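Local coordinates for protein Rho guanine nucleotide exchange factor 3 (Mus musculus, PDB 2Z0Q) that acts as a guanine nucleotide exchange factor for the small GTPases RhoA and RhoB, the chain here being its DH-PH fragment, at residues G289-G294 against E305-F310; G236-N241 against H324-N329; L281-L286 against Q336-I341. All coordinates share one frame; numbering follows the deposited sequence.

How the contacts relate
The three contacts show how the strands, loops and C-terminal helix of one PH domain meet. Contact 2 joins the first long strand of the domain, 232-240, to its last, 322-327; contact 3 sets the following helix, 331-345, against strand 282-285; contact 1 folds the loop after that strand back on the approach to strand 310-315. Centres of contacts 1 and 2 lie about 10 Å apart, those of 2 and 3 about 12 Å, and those of 1 and 3 about 16 Å. Probable hydrogen bonds link contacts 1 and 2, G294 N to N241 O and Q327 NE2 to K308 O, each 2.9 Å. N241 also binds a sulfate ion. L238 of contact 2 meets W337 of contact 3.

Contact 1 (G289-G294 against E305-F310); sequences GEVRLG and ERVKNF
V291 and F310 meet in a CH-pi contact: CG2 of V291 stands over the middle of the F310 ring, 3.8 Å from its centroid and 11° off the ring normal. With CG2 anti to the backbone N, the other branch, CG1, is wedged between N and the carbonyl carbon (chi1 71°), and there it reaches V307, with 3.7 Å from V291 CG1 to V307 CB. L293 extends the apolar patch, its CD1 lying 3.9 Å from V307 CG1 while its CD2 approaches CZ of F310 obliquely at 4.0 Å. The patch lies where the long connection between strands 282-285 and 310-315, antiparallel neighbours in the PH-domain sheet, folds back on its own end; S325 of strand 322-327 touches both V291 and F310. Polar links gather on V307 O. It accepts the amide of G289 at 3.1 Å from G289 N, a nearly straight bond (167°) whose donor sits above the carbonyl plane. A water that accepts from V291 N at 2.9 Å lies within hydrogen-bonding reach of V307 O and probably donates to it. Within the loop, NH1 of R292 folds back to V291 O at 3.2 Å and, more weakly, to G289 O.

Contact 2 (G236-N241 against H324-N329); sequences GELKNN and HSLQAN. With SO4 (sulfate ion), chain B.
The carboxamide of N241 lies flat against S325, whose CB stands over one face, 3.6 Å from N241 CG. N241 ND2 donates to O2 of a sulfate ion, probably from the crystallisation liquor, at 3.1 Å in an almost straight bond (169°); the same nitrogen has a weak bond to R292 O. The H324 ring has a water at its edge, in plane with ND1, and N240 ND2 donates to that water at 2.9 Å. N240 OD1 is bound by the amides of R242 and V244. Between the backbones, K239 and Q327 form an antiparallel hydrogen-bonded pair: K239 N to Q327 O is 3.2 Å, and the return bond from Q327 N to K239 O is 2.8 Å. Their side chains run side by side on one face of the sheet, CE of K239 3.7 Å from OE1 of Q327, while Q327 NE2 turns to K308 O and, weakly, E305 O. L238 and L326 cross at about a right angle, with 3.8 Å between L238 CD1 and L326 CD1. The strand axes are splayed, at 123°. Such a pairing of first and last strands closes the bent sheets of a PH domain at a corner.

Contact 3 (L281-L286 against Q336-I341); sequences LTLEDL and QWLNCI
The C-terminal helix that plugs the open end of a PH-domain sandwich is seated here by L338 and I341, one helical turn apart, which face L281, L283 and D285 of the 281-286 segment. No hydrogen bond crosses; the grip is mostly methyl against methyl. L283 enters between the two helix residues: its CG is anti to the backbone N (chi1 172°), and both branches touch both of them, CD1 nearest L338 CD2 at 3.8 Å and CD2 nearest I341 CG2 at 3.9 Å. An alanine here would remove both branches and would probably leave L338 and I341 facing a gap on the strand side. On one flank, CD2 of L281 also touches I341 CG2, at 3.9 Å, the two side chains crossing at about a right angle. On the other, D285 lays OD2 3.8 Å from L338 CD1 while its OD1 makes a salt bridge with K334, a turn earlier. The axes of strand and helix run roughly antiparallel, at 150°, and approach to 10.1 Å. L283 also touches F311 of strand 310-315, to which strand 282-285 is bonded through T282 and E284; W337 reaches C234 and V248, bringing in strands 232-240 and 245-251.

Contact 1 (G289-G294 against E305-F310)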
ATOM      1  N   GLY A 289     -17.938  23.754   2.231  1.00 18.26           N
ATOM      2  CA  GLY A 289     -18.908  24.678   1.702  1.00 20.42           C
ATOM      3  C   GLY A 289     -18.237  25.884   1.055  1.00 19.54           C
ATOM      4  O   GLY A 289     -18.920  26.671   0.417  1.00 20.53           O
ATOM      5  N   GLU A 290     -16.928  26.052   1.236  1.00 19.00           N
ATOM      6  CA  GLU A 290     -16.209  27.202   0.641  1.00 19.60           C
ATOM      7  C   GLU A 290     -15.988  27.046  -0.880  1.00 19.76           C
ATOM      8  O   GLU A 290     -15.959  28.036  -1.650  1.00 19.88           O
ATOM      9  CB  GLU A 290     -14.872  27.391   1.348  1.00 21.64           C
ATOM     10  CG  GLU A 290     -14.170  28.731   1.058  1.00 26.98           C
ATOM     11  CD  GLU A 290     -12.861  28.925   1.827  1.00 28.69           C
ATOM     12  OE1 GLU A 290     -12.671  28.270   2.890  1.00 24.24           O
ATOM     13  OE2 GLU A 290     -12.021  29.773   1.368  1.00 27.30           O
ATOM     14  N   VAL A 291     -15.815  25.805  -1.321  1.00 18.45           N
ATOM     15  CA  VAL A 291     -15.621  25.562  -2.742  1.00 18.87           C
ATOM     16  C   VAL A 291     -16.865  26.029  -3.547  1.00 19.53           C
ATOM     17  O   VAL A 291     -17.989  26.084  -3.019  1.00 20.83           O
ATOM     18  CB  VAL A 291     -15.385  24.047  -3.021  1.00 19.10           C
ATOM     19  CG1 VAL A 291     -16.668  23.260  -2.811  1.00 18.76           C
ATOM     20  CG2 VAL A 291     -14.887  23.861  -4.457  1.00 18.69           C
ATOM     21  N   ARG A 292     -16.666  26.376  -4.820  1.00 19.48           N
ATOM     22  CA  ARG A 292     -17.775  26.737  -5.703  1.00 19.97           C
ATOM     23  C   ARG A 292     -17.688  25.685  -6.800  1.00 21.29           C
ATOM     24  O   ARG A 292     -16.608  25.452  -7.356  1.00 22.62           O
ATOM     25  CB  ARG A 292     -17.577  28.128  -6.312  1.00 21.23           C
ATOM     26  CG  ARG A 292     -17.492  29.219  -5.239  1.00 24.04           C
ATOM     27  CD  ARG A 292     -18.796  29.207  -4.528  1.00 24.10           C
ATOM     28  NE  ARG A 292     -18.994  30.249  -3.533  1.00 23.48           N
ATOM     29  CZ  ARG A 292     -19.128  30.023  -2.235  1.00 26.65           C
ATOM     30  NH1 ARG A 292     -19.059  28.783  -1.758  1.00 27.48           N
ATOM     31  NH2 ARG A 292     -19.404  31.034  -1.416  1.00 25.28           N
ATOM     32  N   LEU A 293     -18.806  25.044  -7.101  1.00 19.01           N
ATOM     33  CA  LEU A 293     -18.827  24.001  -8.108  1.00 20.48           C
ATOM     34  C   LEU A 293     -19.392  24.440  -9.433  1.00 22.89           C
ATOM     35  O   LEU A 293     -20.241  25.317  -9.488  1.00 24.24           O
ATOM     36  CB  LEU A 293     -19.639  22.806  -7.623  1.00 18.02           C
ATOM     37  CG  LEU A 293     -19.253  22.210  -6.281  1.00 18.10           C
ATOM     38  CD1 LEU A 293     -20.185  21.031  -6.022  1.00 17.41           C
ATOM     39  CD2 LEU A 293     -17.785  21.766  -6.290  1.00 19.94           C
ATOM     40  N   GLY A 294     -18.902  23.816 -10.494  1.00 24.00           N
ATOM     41  CA  GLY A 294     -19.380  24.105 -11.836  1.00 27.76           C
ATOM     42  C   GLY A 294     -19.538  22.786 -12.559  1.00 30.36           C
ATOM     43  O   GLY A 294     -19.090  21.740 -12.048  1.00 29.55           O
ATOM     44  N   GLU A 305     -21.984  16.399   0.722  1.00 36.33           N
ATOM     45  CA  GLU A 305     -20.864  15.562   0.324  1.00 33.17           C
ATOM     46  C   GLU A 305     -20.139  16.231  -0.849  1.00 27.87           C
ATOM     47  O   GLU A 305     -18.932  16.188  -0.915  1.00 24.81           O
ATOM     48  CB  GLU A 305     -21.341  14.162  -0.084  1.00 36.21           C
ATOM     49  CG  GLU A 305     -21.997  13.355   1.047  1.00 40.46           C
ATOM     50  CD  GLU A 305     -22.726  12.097   0.534  1.00 43.61           C
ATOM     51  OE1 GLU A 305     -22.075  11.255  -0.119  1.00 46.13           O
ATOM     52  OE2 GLU A 305     -23.945  11.948   0.790  1.00 45.49           O
ATOM     53  N   ARG A 306     -20.882  16.859  -1.758  1.00 26.78           N
ATOM     54  CA  ARG A 306     -20.265  17.501  -2.932  1.00 25.03           C
ATOM     55  C   ARG A 306     -19.324  18.674  -2.640  1.00 22.75           C
ATOM     56  O   ARG A 306     -18.462  18.967  -3.457  1.00 20.18           O
ATOM     57  CB  ARG A 306     -21.328  18.003  -3.905  1.00 26.64           C
ATOM     58  CG  ARG A 306     -22.074  16.905  -4.627  1.00 31.26           C
ATOM     59  CD  ARG A 306     -23.128  17.482  -5.539  1.00 34.65           C
ATOM     60  NE  ARG A 306     -24.002  16.429  -6.043  1.00 38.44           N
ATOM     61  CZ  ARG A 306     -23.616  15.482  -6.897  1.00 40.70           C
ATOM     62  NH1 ARG A 306     -22.363  15.469  -7.346  1.00 40.65           N
ATOM     63  NH2 ARG A 306     -24.472  14.532  -7.288  1.00 40.90           N
ATOM     64  N   VAL A 307     -19.501  19.356  -1.504  1.00 21.40           N
ATOM     65  CA  VAL A 307     -18.650  20.509  -1.197  1.00 21.27           C
ATOM     66  C   VAL A 307     -17.736  20.335   0.006  1.00 20.84           C
ATOM     67  O   VAL A 307     -17.208  21.311   0.527  1.00 21.67           O
ATOM     68  CB  VAL A 307     -19.493  21.780  -1.003  1.00 19.86           C
ATOM     69  CG1 VAL A 307     -20.270  22.054  -2.264  1.00 19.36           C
ATOM     70  CG2 VAL A 307     -20.477  21.595   0.183  1.00 22.05           C
ATOM     71  N   LYS A 308     -17.521  19.101   0.462  1.00 21.93           N
ATOM     72  CA  LYS A 308     -16.639  18.944   1.614  1.00 21.48           C
ATOM     73  C   LYS A 308     -15.273  18.343   1.236  1.00 19.50           C
ATOM     74  O   LYS A 308     -15.106  17.809   0.153  1.00 20.56           O
ATOM     75  CB  LYS A 308     -17.308  18.079   2.692  1.00 26.04           C
ATOM     76  CG  LYS A 308     -17.321  16.602   2.412  1.00 31.48           C
ATOM     77  CD  LYS A 308     -18.020  15.829   3.556  1.00 36.59           C
ATOM     78  CE  LYS A 308     -19.390  16.434   3.868  1.00 38.35           C
ATOM     79  NZ  LYS A 308     -20.282  15.491   4.639  1.00 43.96           N
ATOM     80  N   ASN A 309     -14.311  18.478   2.135  1.00 17.94           N
ATOM     81  CA  ASN A 309     -12.972  17.916   1.977  1.00 18.45           C
ATOM     82  C   ASN A 309     -12.175  18.451   0.777  1.00 17.74           C
ATOM     83  O   ASN A 309     -11.470  17.706   0.140  1.00 16.01           O
ATOM     84  CB  ASN A 309     -13.060  16.390   1.898  1.00 20.03           C
ATOM     85  CG  ASN A 309     -13.637  15.790   3.185  1.00 24.16           C
ATOM     86  OD1 ASN A 309     -14.280  14.747   3.182  1.00 28.00           O
ATOM     87  ND2 ASN A 309     -13.415  16.478   4.276  1.00 23.30           N
ATOM     88  N   PHE A 310     -12.252  19.757   0.530  1.00 16.83           N
ATOM     89  CA  PHE A 310     -11.521  20.378  -0.571  1.00 16.11           C
ATOM     90  C   PHE A 310     -10.309  21.167  -0.105  1.00 16.42           C
ATOM     91  O   PHE A 310     -10.226  21.601   1.045  1.00 15.66           O
ATOM     92  CB  PHE A 310     -12.422  21.386  -1.321  1.00 17.24           C
ATOM     93  CG  PHE A 310     -13.199  20.807  -2.461  1.00 16.57           C
ATOM     94  CD1 PHE A 310     -14.478  20.264  -2.262  1.00 15.54           C
ATOM     95  CD2 PHE A 310     -12.678  20.845  -3.750  1.00 14.87           C
ATOM     96  CE1 PHE A 310     -15.218  19.770  -3.337  1.00 16.48           C
ATOM     97  CE2 PHE A 310     -13.393  20.365  -4.816  1.00 16.58           C
ATOM     98  CZ  PHE A 310     -14.680  19.819  -4.622  1.00 18.90           C
TER
HETATM   99  O   HOH W   1     -15.356  23.407   0.252  1.00 21.13           O

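Contact 2 (G236-N241 against H324-N329)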
ATOM      1  N   GLY A 236      -2.706   9.962  -5.539  1.00 18.01           N
ATOM      2  CA  GLY A 236      -4.035   9.457  -5.340  1.00 17.99           C
ATOM      3  C   GLY A 236      -5.050  10.197  -6.194  1.00 18.08           C
ATOM      4  O   GLY A 236      -4.719  11.197  -6.828  1.00 16.34           O
ATOM      5  N   GLU A 237      -6.268   9.666  -6.212  1.00 20.77           N
ATOM      6  CA  GLU A 237      -7.353  10.268  -6.984  1.00 21.29           C
ATOM      7  C   GLU A 237      -7.919  11.468  -6.229  1.00 20.38           C
ATOM      8  O   GLU A 237      -8.129  11.394  -5.017  1.00 18.55           O
ATOM      9  CB  GLU A 237      -8.460   9.248  -7.201  1.00 27.10           C
ATOM     10  CG  GLU A 237      -7.994   8.048  -8.038  1.00 36.55           C
ATOM     11  CD  GLU A 237      -8.910   6.844  -7.894  1.00 43.26           C
ATOM     12  OE1 GLU A 237      -9.153   6.417  -6.730  1.00 46.26           O
ATOM     13  OE2 GLU A 237      -9.379   6.322  -8.942  1.00 47.17           O
ATOM     14  N   LEU A 238      -8.146  12.570  -6.946  1.00 16.95           N
ATOM     15  CA  LEU A 238      -8.743  13.748  -6.365  1.00 15.80           C
ATOM     16  C   LEU A 238      -9.723  14.218  -7.425  1.00 17.30           C
ATOM     17  O   LEU A 238      -9.443  14.068  -8.622  1.00 18.38           O
ATOM     18  CB  LEU A 238      -7.693  14.845  -6.093  1.00 16.54           C
ATOM     19  CG  LEU A 238      -6.685  14.495  -4.992  1.00 16.73           C
ATOM     20  CD1 LEU A 238      -5.564  15.538  -4.935  1.00 17.53           C
ATOM     21  CD2 LEU A 238      -7.434  14.426  -3.645  1.00 18.93           C
ATOM     22  N   LYS A 239     -10.848  14.780  -6.997  1.00 15.51           N
ATOM     23  CA  LYS A 239     -11.854  15.278  -7.940  1.00 16.25           C
ATOM     24  C   LYS A 239     -11.884  16.798  -7.907  1.00 14.62           C
ATOM     25  O   LYS A 239     -11.953  17.377  -6.829  1.00 17.72           O
ATOM     26  CB  LYS A 239     -13.232  14.757  -7.540  1.00 20.01           C
ATOM     27  CG  LYS A 239     -14.324  15.249  -8.476  1.00 22.15           C
ATOM     28  CD  LYS A 239     -15.523  14.310  -8.431  1.00 27.44           C
ATOM     29  CE  LYS A 239     -16.581  14.801  -7.489  1.00 30.54           C
ATOM     30  NZ  LYS A 239     -17.771  13.883  -7.524  1.00 34.02           N
ATOM     31  N   ASN A 240     -11.828  17.456  -9.058  1.00 16.35           N
ATOM     32  CA  ASN A 240     -11.844  18.900  -8.971  1.00 16.67           C
ATOM     33  C   ASN A 240     -13.262  19.499  -8.880  1.00 16.19           C
ATOM     34  O   ASN A 240     -14.266  18.745  -8.838  1.00 18.07           O
ATOM     35  CB  ASN A 240     -10.969  19.515 -10.094  1.00 15.92           C
ATOM     36  CG  ASN A 240     -11.644  19.531 -11.458  1.00 16.41           C
ATOM     37  OD1 ASN A 240     -12.813  19.162 -11.620  1.00 15.62           O
ATOM     38  ND2 ASN A 240     -10.886  19.996 -12.453  1.00 15.74           N
ATOM     39  N   ASN A 241     -13.349  20.828  -8.793  1.00 16.47           N
ATOM     40  CA  ASN A 241     -14.644  21.500  -8.617  1.00 18.02           C
ATOM     41  C   ASN A 241     -15.476  21.592  -9.887  1.00 19.54           C
ATOM     42  O   ASN A 241     -16.518  22.237  -9.901  1.00 20.34           O
ATOM     43  CB  ASN A 241     -14.478  22.899  -7.962  1.00 16.80           C
ATOM     44  CG  ASN A 241     -13.585  23.832  -8.760  1.00 19.81           C
ATOM     45  OD1 ASN A 241     -12.900  23.404  -9.688  1.00 19.96           O
ATOM     46  ND2 ASN A 241     -13.581  25.122  -8.392  1.00 20.76           N
ATOM     47  N   HIS A 324      -6.311  25.063  -8.792  1.00 15.25           N
ATOM     48  CA  HIS A 324      -7.109  23.835  -8.739  1.00 15.37           C
ATOM     49  C   HIS A 324      -7.758  23.676  -7.366  1.00 14.06           C
ATOM     50  O   HIS A 324      -7.081  23.837  -6.353  1.00 14.88           O
ATOM     51  CB  HIS A 324      -6.190  22.637  -8.947  1.00 14.74           C
ATOM     52  CG  HIS A 324      -5.451  22.676 -10.238  1.00 15.73           C
ATOM     53  ND1 HIS A 324      -6.015  22.273 -11.429  1.00 17.67           N
ATOM     54  CD2 HIS A 324      -4.211  23.128 -10.536  1.00 15.09           C
ATOM     55  CE1 HIS A 324      -5.146  22.476 -12.407  1.00 17.51           C
ATOM     56  NE2 HIS A 324      -4.044  22.995 -11.890  1.00 15.82           N
ATOM     57  N   SER A 325      -9.057  23.397  -7.341  1.00 14.06           N
ATOM     58  CA  SER A 325      -9.794  23.134  -6.088  1.00 14.71           C
ATOM     59  C   SER A 325      -9.999  21.627  -6.185  1.00 15.07           C
ATOM     60  O   SER A 325     -10.704  21.176  -7.067  1.00 13.50           O
ATOM     61  CB  SER A 325     -11.133  23.883  -6.097  1.00 16.54           C
ATOM     62  OG  SER A 325     -10.855  25.263  -5.971  1.00 18.04           O
ATOM     63  N   LEU A 326      -9.376  20.887  -5.272  1.00 13.20           N
ATOM     64  CA  LEU A 326      -9.338  19.433  -5.332  1.00 15.46           C
ATOM     65  C   LEU A 326     -10.027  18.822  -4.111  1.00 16.62           C
ATOM     66  O   LEU A 326      -9.817  19.298  -3.008  1.00 15.60           O
ATOM     67  CB  LEU A 326      -7.858  19.001  -5.374  1.00 15.20           C
ATOM     68  CG  LEU A 326      -7.018  19.532  -6.539  1.00 16.97           C
ATOM     69  CD1 LEU A 326      -5.551  19.091  -6.382  1.00 18.02           C
ATOM     70  CD2 LEU A 326      -7.584  18.967  -7.860  1.00 17.91           C
ATOM     71  N   GLN A 327     -10.788  17.752  -4.321  1.00 16.02           N
ATOM     72  CA  GLN A 327     -11.545  17.101  -3.249  1.00 17.31           C
ATOM     73  C   GLN A 327     -10.981  15.735  -2.916  1.00 17.42           C
ATOM     74  O   GLN A 327     -10.849  14.892  -3.806  1.00 17.75           O
ATOM     75  CB  GLN A 327     -13.021  16.924  -3.644  1.00 17.78           C
ATOM     76  CG  GLN A 327     -13.857  16.273  -2.529  1.00 17.95           C
ATOM     77  CD  GLN A 327     -15.296  16.061  -2.943  1.00 18.12           C
ATOM     78  OE1 GLN A 327     -15.552  15.456  -3.986  1.00 18.49           O
ATOM     79  NE2 GLN A 327     -16.240  16.547  -2.140  1.00 18.52           N
ATOM     80  N   ALA A 328     -10.627  15.546  -1.640  1.00 17.52           N
ATOM     81  CA  ALA A 328     -10.080  14.273  -1.168  1.00 18.26           C
ATOM     82  C   ALA A 328     -11.218  13.308  -0.899  1.00 20.63           C
ATOM     83  O   ALA A 328     -12.390  13.680  -0.879  1.00 19.82           O
ATOM     84  CB  ALA A 328      -9.237  14.479   0.103  1.00 19.43           C
ATOM     85  N   ASN A 329     -10.851  12.051  -0.663  1.00 24.18           N
ATOM     86  CA  ASN A 329     -11.812  10.989  -0.467  1.00 28.48           C
ATOM     87  C   ASN A 329     -12.608  11.057   0.835  1.00 27.96           C
ATOM     88  O   ASN A 329     -13.759  10.630   0.875  1.00 29.71           O
ATOM     89  CB  ASN A 329     -11.060   9.655  -0.631  1.00 31.31           C
ATOM     90  CG  ASN A 329     -10.237   9.607  -1.939  1.00 36.11           C
ATOM     91  OD1 ASN A 329      -9.069   9.204  -1.935  1.00 39.69           O
ATOM     92  ND2 ASN A 329     -10.851  10.017  -3.060  1.00 36.63           N
TER
HETATM   93  S   SO4 B 501     -11.899  28.728  -9.618  1.00 30.28           S
HETATM   94  O1  SO4 B 501     -11.363  29.213 -10.915  1.00 27.71           O
HETATM   95  O2  SO4 B 501     -11.698  27.250  -9.530  1.00 28.65           O
HETATM   96  O3  SO4 B 501     -11.214  29.390  -8.504  1.00 31.88           O
HETATM   97  O4  SO4 B 501     -13.347  29.048  -9.541  1.00 27.88           O
HETATM   98  O   HOH W   2      -6.361  10.883  -2.937  1.00 21.30           O
HETATM   99  O   HOH W   3      -9.155   7.089  -3.972  1.00 53.31           O
HETATM  100  O   HOH W   4      -8.669  21.526 -11.416  1.00 19.90           O
HETATM  101  O   HOH W   5     -10.252  23.451  -9.989  1.00 17.08           O
HETATM  102  O   HOH W   6     -13.553  27.112  -5.703  1.00 17.83           O

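Contact 3 (L281-L286 against Q336-I341)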
ATOM      1  N   LEU A 281       4.428  26.159  -5.217  1.00 19.04           N
ATOM      2  CA  LEU A 281       3.060  25.673  -5.015  1.00 17.84           C
ATOM      3  C   LEU A 281       2.421  26.353  -3.796  1.00 18.93           C
ATOM      4  O   LEU A 281       2.896  26.200  -2.674  1.00 22.00           O
ATOM      5  CB  LEU A 281       3.105  24.145  -4.840  1.00 19.29           C
ATOM      6  CG  LEU A 281       1.838  23.279  -4.752  1.00 19.49           C
ATOM      7  CD1 LEU A 281       2.219  21.795  -4.629  1.00 22.72           C
ATOM      8  CD2 LEU A 281       1.037  23.709  -3.519  1.00 19.41           C
ATOM      9  N   THR A 282       1.344  27.100  -4.018  1.00 17.79           N
ATOM     10  CA  THR A 282       0.646  27.764  -2.909  1.00 18.33           C
ATOM     11  C   THR A 282      -0.535  26.836  -2.528  1.00 16.94           C
ATOM     12  O   THR A 282      -1.375  26.511  -3.367  1.00 16.01           O
ATOM     13  CB  THR A 282       0.100  29.130  -3.354  1.00 17.89           C
ATOM     14  OG1 THR A 282       1.193  30.000  -3.719  1.00 18.90           O
ATOM     15  CG2 THR A 282      -0.703  29.767  -2.215  1.00 19.80           C
ATOM     16  N   LEU A 283      -0.562  26.412  -1.269  1.00 16.17           N
ATOM     17  CA  LEU A 283      -1.568  25.490  -0.760  1.00 15.12           C
ATOM     18  C   LEU A 283      -2.492  26.245   0.168  1.00 15.31           C
ATOM     19  O   LEU A 283      -2.023  26.914   1.091  1.00 17.80           O
ATOM     20  CB  LEU A 283      -0.883  24.359   0.043  1.00 16.44           C
ATOM     21  CG  LEU A 283      -1.821  23.428   0.806  1.00 16.52           C
ATOM     22  CD1 LEU A 283      -2.667  22.576  -0.176  1.00 16.13           C
ATOM     23  CD2 LEU A 283      -0.975  22.489   1.677  1.00 17.52           C
ATOM     24  N   GLU A 284      -3.787  26.163  -0.076  1.00 13.79           N
ATOM     25  CA  GLU A 284      -4.768  26.843   0.782  1.00 16.81           C
ATOM     26  C   GLU A 284      -5.849  25.864   1.194  1.00 17.18           C
ATOM     27  O   GLU A 284      -6.399  25.152   0.371  1.00 19.44           O
ATOM     28  CB  GLU A 284      -5.374  28.045   0.031  1.00 15.49           C
ATOM     29  CG  GLU A 284      -4.304  29.120  -0.182  1.00 17.31           C
ATOM     30  CD  GLU A 284      -4.706  30.230  -1.151  1.00 19.00           C
ATOM     31  OE1 GLU A 284      -5.469  29.956  -2.086  1.00 19.08           O
ATOM     32  OE2 GLU A 284      -4.192  31.379  -0.983  1.00 20.92           O
ATOM     33  N   ASP A 285      -6.150  25.812   2.476  1.00 16.86           N
ATOM     34  CA  ASP A 285      -7.178  24.895   2.949  1.00 19.11           C
ATOM     35  C   ASP A 285      -8.515  25.539   2.679  1.00 20.25           C
ATOM     36  O   ASP A 285      -8.646  26.759   2.842  1.00 24.03           O
ATOM     37  CB  ASP A 285      -7.005  24.708   4.461  1.00 22.46           C
ATOM     38  CG  ASP A 285      -7.869  23.610   5.027  1.00 26.59           C
ATOM     39  OD1 ASP A 285      -8.762  23.112   4.329  1.00 24.90           O
ATOM     40  OD2 ASP A 285      -7.627  23.250   6.204  1.00 29.87           O
ATOM     41  N   LEU A 286      -9.503  24.765   2.250  1.00 18.02           N
ATOM     42  CA  LEU A 286     -10.841  25.315   2.050  1.00 18.44           C
ATOM     43  C   LEU A 286     -11.773  24.704   3.094  1.00 18.89           C
ATOM     44  O   LEU A 286     -11.764  23.505   3.284  1.00 18.76           O
ATOM     45  CB  LEU A 286     -11.397  24.975   0.679  1.00 19.42           C
ATOM     46  CG  LEU A 286     -10.800  25.741  -0.502  1.00 22.83           C
ATOM     47  CD1 LEU A 286      -9.307  25.633  -0.469  1.00 26.77           C
ATOM     48  CD2 LEU A 286     -11.306  25.127  -1.814  1.00 23.73           C
ATOM     49  N   GLN A 336      -4.037  14.060   5.008  1.00 20.80           N
ATOM     50  CA  GLN A 336      -2.839  13.392   4.481  1.00 21.58           C
ATOM     51  C   GLN A 336      -2.223  14.233   3.364  1.00 20.57           C
ATOM     52  O   GLN A 336      -1.025  14.459   3.323  1.00 20.89           O
ATOM     53  CB  GLN A 336      -3.200  12.003   3.931  1.00 26.78           C
ATOM     54  CG  GLN A 336      -3.825  11.017   4.954  1.00 31.73           C
ATOM     55  CD  GLN A 336      -4.126   9.639   4.333  1.00 35.32           C
ATOM     56  OE1 GLN A 336      -4.956   9.511   3.409  1.00 33.43           O
ATOM     57  NE2 GLN A 336      -3.438   8.598   4.837  1.00 38.32           N
ATOM     58  N   TRP A 337      -3.070  14.686   2.440  1.00 18.62           N
ATOM     59  CA  TRP A 337      -2.610  15.551   1.351  1.00 17.35           C
ATOM     60  C   TRP A 337      -2.031  16.856   1.875  1.00 17.58           C
ATOM     61  O   TRP A 337      -0.967  17.287   1.452  1.00 17.24           O
ATOM     62  CB  TRP A 337      -3.756  15.836   0.374  1.00 17.66           C
ATOM     63  CG  TRP A 337      -3.864  14.795  -0.701  1.00 17.60           C
ATOM     64  CD1 TRP A 337      -4.776  13.780  -0.791  1.00 19.10           C
ATOM     65  CD2 TRP A 337      -2.994  14.654  -1.827  1.00 17.69           C
ATOM     66  NE1 TRP A 337      -4.519  13.016  -1.917  1.00 17.97           N
ATOM     67  CE2 TRP A 337      -3.437  13.533  -2.562  1.00 17.65           C
ATOM     68  CE3 TRP A 337      -1.888  15.367  -2.286  1.00 19.24           C
ATOM     69  CZ2 TRP A 337      -2.796  13.113  -3.736  1.00 19.31           C
ATOM     70  CZ3 TRP A 337      -1.251  14.949  -3.448  1.00 20.63           C
ATOM     71  CH2 TRP A 337      -1.716  13.831  -4.157  1.00 19.42           C
ATOM     72  N   LEU A 338      -2.750  17.514   2.781  1.00 18.08           N
ATOM     73  CA  LEU A 338      -2.220  18.752   3.345  1.00 18.55           C
ATOM     74  C   LEU A 338      -0.857  18.499   4.025  1.00 17.58           C
ATOM     75  O   LEU A 338       0.109  19.235   3.796  1.00 17.14           O
ATOM     76  CB  LEU A 338      -3.221  19.328   4.375  1.00 17.27           C
ATOM     77  CG  LEU A 338      -4.582  19.801   3.876  1.00 20.16           C
ATOM     78  CD1 LEU A 338      -5.322  20.501   5.048  1.00 20.56           C
ATOM     79  CD2 LEU A 338      -4.409  20.790   2.738  1.00 19.19           C
ATOM     80  N   ASN A 339      -0.778  17.445   4.852  1.00 19.28           N
ATOM     81  CA  ASN A 339       0.486  17.138   5.550  1.00 19.92           C
ATOM     82  C   ASN A 339       1.632  16.893   4.557  1.00 19.92           C
ATOM     83  O   ASN A 339       2.700  17.479   4.686  1.00 19.71           O
ATOM     84  CB  ASN A 339       0.344  15.893   6.451  1.00 20.08           C
ATOM     85  CG  ASN A 339      -0.683  16.060   7.562  1.00 21.17           C
ATOM     86  OD1 ASN A 339      -1.077  17.176   7.924  1.00 20.52           O
ATOM     87  ND2 ASN A 339      -1.109  14.931   8.136  1.00 21.13           N
ATOM     88  N   CYS A 340       1.402  16.048   3.541  1.00 20.00           N
ATOM     89  CA  CYS A 340       2.464  15.753   2.568  1.00 20.19           C
ATOM     90  C   CYS A 340       2.928  16.941   1.749  1.00 19.49           C
ATOM     91  O   CYS A 340       4.109  17.112   1.516  1.00 20.41           O
ATOM     92  CB  CYS A 340       2.042  14.619   1.630  1.00 21.72           C
ATOM     93  SG  CYS A 340       1.920  13.040   2.472  1.00 27.48           S
ATOM     94  N   ILE A 341       1.995  17.763   1.278  1.00 18.96           N
ATOM     95  CA  ILE A 341       2.404  18.914   0.528  1.00 19.06           C
ATOM     96  C   ILE A 341       3.204  19.882   1.433  1.00 20.22           C
ATOM     97  O   ILE A 341       4.235  20.411   1.046  1.00 19.86           O
ATOM     98  CB  ILE A 341       1.181  19.643  -0.067  1.00 20.73           C
ATOM     99  CG1 ILE A 341       0.480  18.709  -1.069  1.00 20.69           C
ATOM    100  CG2 ILE A 341       1.634  20.970  -0.762  1.00 20.58           C
ATOM    101  CD1 ILE A 341      -0.805  19.293  -1.631  1.00 21.58           C
TER